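Local coordinates for ethanolamine utilization protein EutL (Clostridium perfringens, PDB 4FDZ), which probably forms trimeric shell subunits of the bacterial microcompartment that encloses ethanolamine breakdown, each chain carrying two BMC domains, at residues C[172-177]-C[186-191]. Sequence-based numbering, arbitrary orientation.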
ATOM      1  N   MET C 172     -14.354 -20.868  -8.671  1.00 22.77           N
ATOM      2  CA  MET C 172     -13.427 -19.877  -8.153  1.00 24.58           C
ATOM      3  C   MET C 172     -12.011 -20.444  -8.144  1.00 24.99           C
ATOM      4  O   MET C 172     -11.791 -21.557  -7.655  1.00 26.41           O
ATOM      5  CB  MET C 172     -13.844 -19.520  -6.728  1.00 27.02           C
ATOM      6  CG  MET C 172     -12.799 -18.779  -5.939  1.00 26.50           C
ATOM      7  SD  MET C 172     -12.600 -17.106  -6.526  1.00 22.22           S
ATOM      8  CE  MET C 172     -14.132 -16.331  -5.981  1.00 25.32           C
ATOM      9  N   CYS C 173     -11.056 -19.683  -8.677  1.00 21.80           N
ATOM     10  CA  CYS C 173      -9.663 -20.115  -8.719  1.00 22.53           C
ATOM     11  C   CYS C 173      -8.735 -19.237  -7.878  1.00 26.83           C
ATOM     12  O   CYS C 173      -7.952 -19.753  -7.079  1.00 33.99           O
ATOM     13  CB  CYS C 173      -9.163 -20.151 -10.164  1.00 19.53           C
ATOM     14  SG  CYS C 173     -10.019 -21.349 -11.181  1.00 22.62           S
ATOM     15  N   GLU C 174      -8.796 -17.922  -8.081  1.00 20.04           N
ATOM     16  CA  GLU C 174      -7.989 -16.979  -7.313  1.00 18.24           C
ATOM     17  C   GLU C 174      -8.858 -15.774  -6.967  1.00 17.24           C
ATOM     18  O   GLU C 174      -9.502 -15.194  -7.841  1.00 17.60           O
ATOM     19  CB  GLU C 174      -6.725 -16.518  -8.077  1.00 18.68           C
ATOM     20  CG  GLU C 174      -5.791 -15.618  -7.223  1.00 28.24           C
ATOM     21  CD  GLU C 174      -4.656 -14.933  -7.997  1.00 33.65           C
ATOM     22  OE1 GLU C 174      -3.622 -14.600  -7.365  1.00 37.01           O
ATOM     23  OE2 GLU C 174      -4.788 -14.696  -9.217  1.00 33.85           O
ATOM     24  N   PHE C 175      -8.881 -15.404  -5.692  1.00 15.49           N
ATOM     25  CA  PHE C 175      -9.695 -14.288  -5.215  1.00 14.41           C
ATOM     26  C   PHE C 175      -8.763 -13.112  -4.972  1.00 15.37           C
ATOM     27  O   PHE C 175      -7.749 -13.284  -4.305  1.00 17.67           O
ATOM     28  CB  PHE C 175     -10.387 -14.710  -3.914  1.00 16.68           C
ATOM     29  CG  PHE C 175     -11.199 -13.629  -3.249  1.00 18.22           C
ATOM     30  CD1 PHE C 175     -12.247 -13.016  -3.913  1.00 21.58           C
ATOM     31  CD2 PHE C 175     -10.952 -13.276  -1.920  1.00 18.87           C
ATOM     32  CE1 PHE C 175     -13.017 -12.038  -3.277  1.00 24.75           C
ATOM     33  CE2 PHE C 175     -11.716 -12.310  -1.278  1.00 20.46           C
ATOM     34  CZ  PHE C 175     -12.753 -11.689  -1.955  1.00 23.74           C
ATOM     35  N   PHE C 176      -9.064 -11.945  -5.545  1.00 13.88           N
ATOM     36  CA  PHE C 176      -8.256 -10.742  -5.314  1.00 14.92           C
ATOM     37  C   PHE C 176      -8.956  -9.941  -4.232  1.00 15.85           C
ATOM     38  O   PHE C 176      -9.874  -9.165  -4.527  1.00 15.92           O
ATOM     39  CB  PHE C 176      -8.137  -9.831  -6.556  1.00 16.39           C
ATOM     40  CG  PHE C 176      -7.959 -10.551  -7.861  1.00 19.82           C
ATOM     41  CD1 PHE C 176      -7.111 -11.627  -7.978  1.00 21.83           C
ATOM     42  CD2 PHE C 176      -8.644 -10.118  -8.988  1.00 20.75           C
ATOM     43  CE1 PHE C 176      -6.958 -12.273  -9.200  1.00 23.53           C
ATOM     44  CE2 PHE C 176      -8.498 -10.768 -10.207  1.00 21.41           C
ATOM     45  CZ  PHE C 176      -7.650 -11.839 -10.309  1.00 22.88           C
ATOM     46  N   ALA C 177      -8.548 -10.121  -2.978  1.00 14.95           N
ATOM     47  CA  ALA C 177      -9.284  -9.508  -1.876  1.00 14.58           C
ATOM     48  C   ALA C 177      -9.021  -8.009  -1.817  1.00 13.45           C
ATOM     49  O   ALA C 177      -7.873  -7.578  -1.890  1.00 15.32           O
ATOM     50  CB  ALA C 177      -8.909 -10.168  -0.543  1.00 15.66           C
ATOM     51  N   GLY C 186     -11.394  -8.562  -7.198  1.00 15.82           N
ATOM     52  CA  GLY C 186     -12.000  -9.385  -8.228  1.00 16.68           C
ATOM     53  C   GLY C 186     -11.596 -10.830  -8.077  1.00 16.21           C
ATOM     54  O   GLY C 186     -11.310 -11.282  -6.971  1.00 15.62           O
ATOM     55  N   ALA C 187     -11.550 -11.549  -9.190  1.00 14.28           N
ATOM     56  CA  ALA C 187     -11.179 -12.951  -9.155  1.00 13.95           C
ATOM     57  C   ALA C 187     -10.896 -13.489 -10.541  1.00 14.65           C
ATOM     58  O   ALA C 187     -11.228 -12.865 -11.552  1.00 14.60           O
ATOM     59  CB  ALA C 187     -12.279 -13.774  -8.505  1.00 14.38           C
ATOM     60  N   LEU C 188     -10.256 -14.652 -10.553  1.00 14.37           N
ATOM     61  CA  LEU C 188     -10.149 -15.506 -11.719  1.00 14.75           C
ATOM     62  C   LEU C 188     -11.107 -16.681 -11.532  1.00 16.92           C
ATOM     63  O   LEU C 188     -11.000 -17.431 -10.549  1.00 16.82           O
ATOM     64  CB  LEU C 188      -8.725 -16.055 -11.850  1.00 14.29           C
ATOM     65  CG  LEU C 188      -7.584 -15.055 -12.002  1.00 13.69           C
ATOM     66  CD1 LEU C 188      -6.241 -15.777 -12.146  1.00 14.44           C
ATOM     67  CD2 LEU C 188      -7.834 -14.151 -13.183  1.00 14.18           C
ATOM     68  N   LEU C 189     -12.039 -16.841 -12.469  1.00 16.66           N
ATOM     69  CA  LEU C 189     -12.976 -17.950 -12.443  1.00 16.62           C
ATOM     70  C   LEU C 189     -12.705 -18.837 -13.660  1.00 17.95           C
ATOM     71  O   LEU C 189     -12.282 -18.340 -14.701  1.00 16.93           O
ATOM     72  CB  LEU C 189     -14.429 -17.443 -12.481  1.00 16.25           C
ATOM     73  CG  LEU C 189     -14.821 -16.293 -11.541  1.00 17.67           C
ATOM     74  CD1 LEU C 189     -16.323 -16.022 -11.637  1.00 18.58           C
ATOM     75  CD2 LEU C 189     -14.439 -16.580 -10.089  1.00 19.58           C
ATOM     76  N   THR C 190     -12.946 -20.141 -13.531  1.00 18.64           N
ATOM     77  CA  THR C 190     -12.750 -21.058 -14.653  1.00 19.01           C
ATOM     78  C   THR C 190     -14.006 -21.866 -14.980  1.00 20.85           C
ATOM     79  O   THR C 190     -14.914 -22.024 -14.152  1.00 21.11           O
ATOM     80  CB  THR C 190     -11.558 -22.020 -14.410  1.00 20.17           C
ATOM     81  OG1 THR C 190     -11.171 -22.657 -15.638  1.00 20.69           O
ATOM     82  CG2 THR C 190     -11.930 -23.096 -13.396  1.00 21.17           C
ATOM     83  N   GLY C 191     -14.026 -22.394 -16.196  1.00 22.72           N
ATOM     84  CA  GLY C 191     -15.136 -23.177 -16.705  1.00 25.60           C
ATOM     85  C   GLY C 191     -14.993 -23.289 -18.212  1.00 25.35           C
ATOM     86  O   GLY C 191     -13.931 -22.987 -18.759  1.00 23.11           O
TER
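Phe-176 lays one face of its ring over Ala-187 CA, 3.6 Å above the ring plane and offset toward the rim, while its CD2 meets Gly-186 C. Its CG stands anti to the carbonyl carbon (chi1 -40°), which swings the ring across to the neighbouring strand, and CZ reaches Leu-188 CG at 3.6 Å. Two backbone bonds fasten this end: Phe-176 N to Gly-186 O and Gly-186 N to Phe-176 O. Leu-188 runs beside Glu-174, whose extended chain brings OE2 to 3.4 Å from Leu-188 CD1. Farther along, Leu-188 O accepts two N-H groups, a bond of 2.9 Å from Cys-173 N and a weak one of 3.3 Å from Glu-174 N. Cys-173 SG then rests on Thr-190 CG2 at 3.4 Å, while Thr-190 OG1 bonds to Ala-146 O in the next strand. Between the two strands the contacts are longer on the face of Met-172 and Leu-189, which helix 154-167 covers; there the bent chain of Met-172 sets SD 3.9 Å from Ala-187 CB and 4.0 Å from Leu-189 CD2. Strand 186-191 is largely buried, lined by strand 146-152, whereas strand 172-176 is partly exposed, its Met-172 and Phe-175 packing on Lys-26 of the second subunit. Cys-173 and Glu-174 opposite Leu-188 make a classic beta bulge in the antiparallel hairpin of the second BMC domain, where strand 171-176 is the outermost strand of the sheet within this chain.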